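Long-range contacts in alpha-galactosidase (Thermus thermophilus, PDB 6LCJ), which probably hydrolyses terminal alpha-galactosidic bonds of oligosaccharides such as stachyose, working as a thermostable hexamer: residues C164-F169 with I195-Q200; G204-N209 with W233-L238. All blocks are in the same frame, centred on the assembly; numbering follows the deposited sequence.

How the contacts relate
Following the chain from the N terminus, contact 1 forms where strand 161-164 gives way to helix 166-169. It closes when the chain, having passed through helix 175-185 and strand 192-195, enters loop 195-200. Only then does contact 2 open, at 204-209, closing beyond helix 216-224 at the end of strand 229-234. The two are thus in series, neither nested nor crossed. They join successive beta-alpha units of the parallel barrel at the ends where its strands run out. The centres of contact 1 and contact 2 lie about 13 Å apart. N209 of contact 2 probably binds the carbonyls of G198 and Q200 of contact 1 through its amide, while W199 packs against F234.

Contact 1 of 2, residues C164-F169 with I195-Q200; sequences CSWYSF and IDDGWQ
Strands 161-164 and 192-195 run parallel in the barrel, and the chain leaving each meets the other where W166 and D196 bring their CA atoms to 5.5 Å. On the first side the chain turns into the short helix 166-169, and C164 SG caps that turn by accepting from W166 N. The one direct hydrogen bond between the segments runs from D196 N to S165 OG (2.9 Å, N-H...O 154°). The same hydroxyl meets a water that donates to D197 O, so S165 holds D196 directly and D197 through the water. With W166 CG anti to the backbone N, the benzo side of the indole crosses D196 obliquely and lies alongside D197. W166 CE3 approaches D196 OD1 at 3.4 Å. W166 CZ3 comes equally close to D197 CB, the ring and carboxylate planes being 14° apart. D196 OD1 also takes D197 N at 2.8 Å from above the carboxylate plane, while D196 OD2 receives Q194 NE2 and forms a salt bridge with K302. Q200 NE2, 2.6 Å from D197 OD1, and W268, bonded to D197 OD2, hold the second acid. An alanine in place of D196, lacking the carboxylate that pairs with K302, accepts from D197 N and lies against W166, would probably loosen the turn at D197 and the seat of the indole. With a lysine and two N-H donors at its oxygens, the buried D196 carboxylate is likely to stay ionised.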
loop_
_atom_site.group_PDB
_atom_site.type_symbol
_atom_site.label_atom_id
_atom_site.label_comp_id
_atom_site.label_asym_id
_atom_site.label_seq_id
_atom_site.Cartn_x
_atom_site.Cartn_y
_atom_site.Cartn_z
ATOM N N CYS E 164 22.381 5.777 -47.510
ATOM C CA CYS E 164 21.968 6.483 -46.298
ATOM C C CYS E 164 23.108 6.431 -45.286
ATOM O O CYS E 164 23.744 5.390 -45.119
ATOM C CB CYS E 164 20.669 5.828 -45.730
ATOM S SG CYS E 164 20.102 6.373 -44.103
ATOM N N SER E 165 23.377 7.540 -44.602
ATOM C CA SER E 165 24.525 7.551 -43.699
ATOM C C SER E 165 24.241 6.948 -42.327
ATOM O O SER E 165 25.192 6.703 -41.572
ATOM C CB SER E 165 25.046 8.983 -43.498
ATOM O OG SER E 165 24.053 9.841 -42.950
ATOM N N TRP E 166 22.978 6.701 -41.974
ATOM C CA TRP E 166 22.662 6.483 -40.567
ATOM C C TRP E 166 23.251 5.174 -40.047
ATOM O O TRP E 166 23.888 5.142 -38.984
ATOM C CB TRP E 166 21.144 6.520 -40.340
ATOM C CG TRP E 166 20.804 6.246 -38.900
ATOM C CD1 TRP E 166 20.187 5.134 -38.400
ATOM C CD2 TRP E 166 21.115 7.076 -37.762
ATOM N NE1 TRP E 166 20.074 5.231 -37.034
ATOM C CE2 TRP E 166 20.634 6.409 -36.616
ATOM C CE3 TRP E 166 21.747 8.311 -37.605
ATOM C CZ2 TRP E 166 20.759 6.939 -35.335
ATOM C CZ3 TRP E 166 21.876 8.831 -36.328
ATOM C CH2 TRP E 166 21.386 8.151 -35.214
ATOM N N TYR E 167 23.059 4.079 -40.778
ATOM C CA TYR E 167 23.359 2.764 -40.235
ATOM C C TYR E 167 24.803 2.343 -40.436
ATOM O O TYR E 167 25.102 1.152 -40.371
ATOM C CB TYR E 167 22.419 1.733 -40.836
ATOM C CG TYR E 167 20.999 1.996 -40.479
ATOM C CD1 TYR E 167 20.484 1.578 -39.251
ATOM C CD2 TYR E 167 20.167 2.690 -41.350
ATOM C CE1 TYR E 167 19.173 1.813 -38.920
ATOM C CE2 TYR E 167 18.856 2.933 -41.023
ATOM C CZ TYR E 167 18.367 2.479 -39.815
ATOM O OH TYR E 167 17.061 2.705 -39.498
ATOM N N SER E 168 25.702 3.283 -40.665
ATOM C CA SER E 168 27.123 2.979 -40.589
ATOM C C SER E 168 27.826 3.997 -39.693
ATOM O O SER E 168 28.598 3.618 -38.811
ATOM C CB SER E 168 27.744 2.946 -41.990
ATOM O OG SER E 168 27.266 4.030 -42.768
ATOM N N PHE E 169 27.552 5.286 -39.884
ATOM C CA PHE E 169 28.237 6.310 -39.102
ATOM C C PHE E 169 27.408 6.879 -37.958
ATOM O O PHE E 169 27.980 7.508 -37.064
ATOM C CB PHE E 169 28.677 7.458 -40.008
ATOM C CG PHE E 169 29.544 7.023 -41.146
ATOM C CD1 PHE E 169 30.840 6.598 -40.916
ATOM C CD2 PHE E 169 29.065 7.045 -42.443
ATOM C CE1 PHE E 169 31.648 6.204 -41.959
ATOM C CE2 PHE E 169 29.865 6.645 -43.503
ATOM C CZ PHE E 169 31.158 6.222 -43.265
ATOM N N ILE E 195 21.925 12.292 -46.403
ATOM C CA ILE E 195 22.572 12.642 -45.138
ATOM C C ILE E 195 21.545 12.526 -44.018
ATOM O O ILE E 195 20.476 13.143 -44.078
ATOM C CB ILE E 195 23.156 14.061 -45.191
ATOM C CG1 ILE E 195 24.248 14.134 -46.237
ATOM C CG2 ILE E 195 23.736 14.476 -43.854
ATOM C CD1 ILE E 195 24.215 15.408 -46.962
ATOM N N ASP E 196 21.872 11.756 -42.988
ATOM C CA ASP E 196 20.912 11.503 -41.937
ATOM C C ASP E 196 21.222 12.365 -40.710
ATOM O O ASP E 196 21.828 13.441 -40.815
ATOM C CB ASP E 196 20.903 10.007 -41.600
ATOM C CG ASP E 196 19.551 9.535 -41.079
ATOM O OD1 ASP E 196 19.384 9.466 -39.827
ATOM O OD2 ASP E 196 18.672 9.204 -41.916
ATOM N N ASP E 197 20.794 11.896 -39.542
ATOM C CA ASP E 197 21.002 12.601 -38.288
ATOM C C ASP E 197 22.490 12.821 -38.059
ATOM O O ASP E 197 23.307 11.932 -38.306
ATOM C CB ASP E 197 20.372 11.772 -37.165
ATOM C CG ASP E 197 20.430 12.434 -35.806
ATOM O OD1 ASP E 197 20.706 13.647 -35.696
ATOM O OD2 ASP E 197 20.164 11.715 -34.818
ATOM N N GLY E 198 22.844 14.042 -37.644
ATOM C CA GLY E 198 24.222 14.384 -37.358
ATOM C C GLY E 198 24.756 15.631 -38.043
ATOM O O GLY E 198 25.855 16.091 -37.718
ATOM N N TRP E 199 24.017 16.178 -39.005
ATOM C CA TRP E 199 24.457 17.396 -39.677
ATOM C C TRP E 199 24.020 18.676 -38.970
ATOM O O TRP E 199 24.637 19.722 -39.190
ATOM C CB TRP E 199 23.939 17.429 -41.116
ATOM C CG TRP E 199 22.447 17.539 -41.204
ATOM C CD1 TRP E 199 21.550 16.509 -41.227
ATOM C CD2 TRP E 199 21.675 18.744 -41.276
ATOM N NE1 TRP E 199 20.268 16.996 -41.307
ATOM C CE2 TRP E 199 20.314 18.365 -41.347
ATOM C CE3 TRP E 199 22.000 20.107 -41.285
ATOM C CZ2 TRP E 199 19.281 19.299 -41.427
ATOM C CZ3 TRP E 199 20.973 21.032 -41.376
ATOM C CH2 TRP E 199 19.628 20.622 -41.444
ATOM N N GLN E 200 22.998 18.617 -38.120
ATOM C CA GLN E 200 22.347 19.788 -37.546
ATOM C C GLN E 200 23.003 20.224 -36.235
ATOM O O GLN E 200 23.730 19.469 -35.587
ATOM C CB GLN E 200 20.858 19.504 -37.319
ATOM C CG GLN E 200 20.554 18.576 -36.143
ATOM C CD GLN E 200 20.857 17.090 -36.426
ATOM O OE1 GLN E 200 21.384 16.727 -37.477
ATOM N NE2 GLN E 200 20.513 16.234 -35.479
HETATM O O HOH W 1 24.010 9.846 -40.044
#

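Contact 2 of 2, residues G204-N209 with W233-L238; sequences GDWEPN and WFAPFL
At the end of strand 229-234 of the parallel barrel, an aromatic cluster of W206, W233 and F234 ties the strand to segment 204-209, which follows the preceding strand. W206 carries the contact. It sits at the centre of an inverse gamma turn, closed by a weak bond from E207 N to D205 O, and its CG stands anti to the carbonyl carbon (chi1 -59°), so the indole reaches across to 233-238. F234 runs antiparallel beside it and presents its edge to one indole face in an offset edge-to-face pair, with the six-membered centroids 5.5 Å apart and the planes at 67°. The closest atoms of this pair are F234 CD2 and W206 CE3, 3.7 Å apart, near the margin of the ring rather than over its centre. W233 comes instead at the indole's edge: W233 CZ3 lies in the plane of the W206 ring, 3.5 Å from W206 CH2, the two rings being oblique at 63°. W233 NE1 is taken up elsewhere, by D304 OD2. W206 CH2 also lies 3.4 Å from A235 N, and A235 CB touches the same part of the ring.

W206 NE1 donates to a water 2.9 Å away that lies in the indole plane. This water can donate to A235 O and to L238 O, the latter at 2.9 Å, though more acceptors than protons surround it. Both carbonyls belong to the type I turn 235-238, closed by L238 N to A235 O at 3.2 Å, so the water can connect the indole to either end of the turn. W285 and L289 of helix 280-296 also pack against W206. An aromatic cluster with a water-mediated polar edge thus joins consecutive beta-alpha units of a TIM barrel, consistent with the melibiase (GH36) family.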
loop_
_atom_site.group_PDB
_atom_site.type_symbol
_atom_site.label_atom_id
_atom_site.label_comp_id
_atom_site.label_asym_id
_atom_site.label_seq_id
_atom_site.Cartn_x
_atom_site.Cartn_y
_atom_site.Cartn_z
ATOM N N GLY E 204 15.436 21.448 -33.590
ATOM C CA GLY E 204 14.900 22.786 -33.674
ATOM C C GLY E 204 15.874 23.824 -34.194
ATOM O O GLY E 204 15.442 24.932 -34.542
ATOM N N ASP E 205 17.164 23.491 -34.268
ATOM C CA ASP E 205 18.204 24.330 -34.869
ATOM C C ASP E 205 18.765 23.603 -36.097
ATOM O O ASP E 205 19.880 23.074 -36.080
ATOM C CB ASP E 205 19.293 24.642 -33.835
ATOM C CG ASP E 205 20.229 25.770 -34.277
ATOM O OD1 ASP E 205 20.067 26.285 -35.409
ATOM O OD2 ASP E 205 21.133 26.123 -33.490
ATOM N N TRP E 206 17.968 23.573 -37.164
ATOM C CA TRP E 206 18.278 22.835 -38.388
ATOM C C TRP E 206 19.179 23.679 -39.291
ATOM O O TRP E 206 18.788 24.193 -40.343
ATOM C CB TRP E 206 16.988 22.425 -39.082
ATOM C CG TRP E 206 16.189 21.570 -38.170
ATOM C CD1 TRP E 206 15.095 21.939 -37.434
ATOM C CD2 TRP E 206 16.460 20.205 -37.834
ATOM N NE1 TRP E 206 14.654 20.877 -36.683
ATOM C CE2 TRP E 206 15.478 19.800 -36.910
ATOM C CE3 TRP E 206 17.439 19.284 -38.231
ATOM C CZ2 TRP E 206 15.446 18.510 -36.375
ATOM C CZ3 TRP E 206 17.409 18.016 -37.700
ATOM C CH2 TRP E 206 16.418 17.634 -36.785
ATOM N N GLU E 207 20.416 23.814 -38.830
ATOM C CA GLU E 207 21.489 24.541 -39.472
ATOM C C GLU E 207 22.755 23.736 -39.240
ATOM O O GLU E 207 22.880 23.057 -38.211
ATOM C CB GLU E 207 21.645 25.962 -38.898
ATOM C CG GLU E 207 20.535 26.937 -39.280
ATOM C CD GLU E 207 20.507 27.236 -40.769
ATOM O OE1 GLU E 207 21.594 27.340 -41.383
ATOM O OE2 GLU E 207 19.398 27.366 -41.330
ATOM N N PRO E 208 23.693 23.766 -40.182
ATOM C CA PRO E 208 24.850 22.868 -40.086
ATOM C C PRO E 208 25.738 23.196 -38.898
ATOM O O PRO E 208 26.054 24.356 -38.632
ATOM C CB PRO E 208 25.587 23.087 -41.414
ATOM C CG PRO E 208 24.947 24.297 -42.055
ATOM C CD PRO E 208 23.562 24.383 -41.511
ATOM N N ASN E 209 26.143 22.155 -38.181
ATOM C CA ASN E 209 27.095 22.298 -37.089
ATOM C C ASN E 209 28.512 22.467 -37.646
ATOM O O ASN E 209 28.736 22.582 -38.854
ATOM C CB ASN E 209 26.985 21.114 -36.118
ATOM C CG ASN E 209 27.264 19.742 -36.777
ATOM O OD1 ASN E 209 28.205 19.577 -37.562
ATOM N ND2 ASN E 209 26.454 18.743 -36.416
ATOM N N TRP E 233 17.742 14.641 -43.709
ATOM C CA TRP E 233 16.931 14.132 -42.608
ATOM C C TRP E 233 16.521 15.265 -41.673
ATOM O O TRP E 233 17.359 16.077 -41.277
ATOM C CB TRP E 233 17.746 13.092 -41.819
ATOM C CG TRP E 233 17.139 12.546 -40.546
ATOM C CD1 TRP E 233 16.409 11.397 -40.419
ATOM C CD2 TRP E 233 17.243 13.098 -39.226
ATOM N NE1 TRP E 233 16.055 11.199 -39.107
ATOM C CE2 TRP E 233 16.548 12.233 -38.354
ATOM C CE3 TRP E 233 17.854 14.237 -38.694
ATOM C CZ2 TRP E 233 16.441 12.478 -36.983
ATOM C CZ3 TRP E 233 17.748 14.476 -37.322
ATOM C CH2 TRP E 233 17.044 13.602 -36.492
ATOM N N PHE E 234 15.244 15.291 -41.279
ATOM C CA PHE E 234 14.765 16.192 -40.229
ATOM C C PHE E 234 13.881 15.438 -39.242
ATOM O O PHE E 234 13.288 14.415 -39.573
ATOM C CB PHE E 234 13.942 17.368 -40.781
ATOM C CG PHE E 234 14.671 18.210 -41.765
ATOM C CD1 PHE E 234 14.639 17.897 -43.119
ATOM C CD2 PHE E 234 15.377 19.327 -41.348
ATOM C CE1 PHE E 234 15.318 18.666 -44.038
ATOM C CE2 PHE E 234 16.058 20.118 -42.259
ATOM C CZ PHE E 234 16.027 19.785 -43.613
ATOM N N ALA E 235 13.772 15.981 -38.024
ATOM C CA ALA E 235 12.747 15.602 -37.045
ATOM C C ALA E 235 11.994 16.883 -36.709
ATOM O O ALA E 235 12.191 17.469 -35.635
ATOM C CB ALA E 235 13.345 14.957 -35.792
ATOM N N PRO E 236 11.116 17.345 -37.606
ATOM C CA PRO E 236 10.709 18.763 -37.572
ATOM C C PRO E 236 9.907 19.181 -36.340
ATOM O O PRO E 236 9.995 20.350 -35.945
ATOM C CB PRO E 236 9.890 18.922 -38.866
ATOM C CG PRO E 236 9.509 17.538 -39.264
ATOM C CD PRO E 236 10.584 16.631 -38.781
ATOM N N PHE E 237 9.140 18.288 -35.710
ATOM C CA PHE E 237 8.298 18.660 -34.579
ATOM C C PHE E 237 8.863 18.213 -33.236
ATOM O O PHE E 237 8.123 18.173 -32.242
ATOM C CB PHE E 237 6.895 18.100 -34.758
ATOM C CG PHE E 237 6.220 18.601 -35.981
ATOM C CD1 PHE E 237 5.538 19.804 -35.970
ATOM C CD2 PHE E 237 6.266 17.867 -37.155
ATOM C CE1 PHE E 237 4.907 20.262 -37.115
ATOM C CE2 PHE E 237 5.657 18.319 -38.280
ATOM C CZ PHE E 237 4.965 19.508 -38.273
ATOM N N LEU E 238 10.155 17.917 -33.177
ATOM C CA LEU E 238 10.793 17.404 -31.982
ATOM C C LEU E 238 11.780 18.430 -31.454
ATOM O O LEU E 238 12.485 19.080 -32.228
ATOM C CB LEU E 238 11.507 16.088 -32.286
ATOM C CG LEU E 238 11.590 15.022 -31.203
ATOM C CD1 LEU E 238 10.229 14.484 -30.899
ATOM C CD2 LEU E 238 12.493 13.930 -31.693
HETATM O O HOH W 2 12.530 20.484 -34.730
#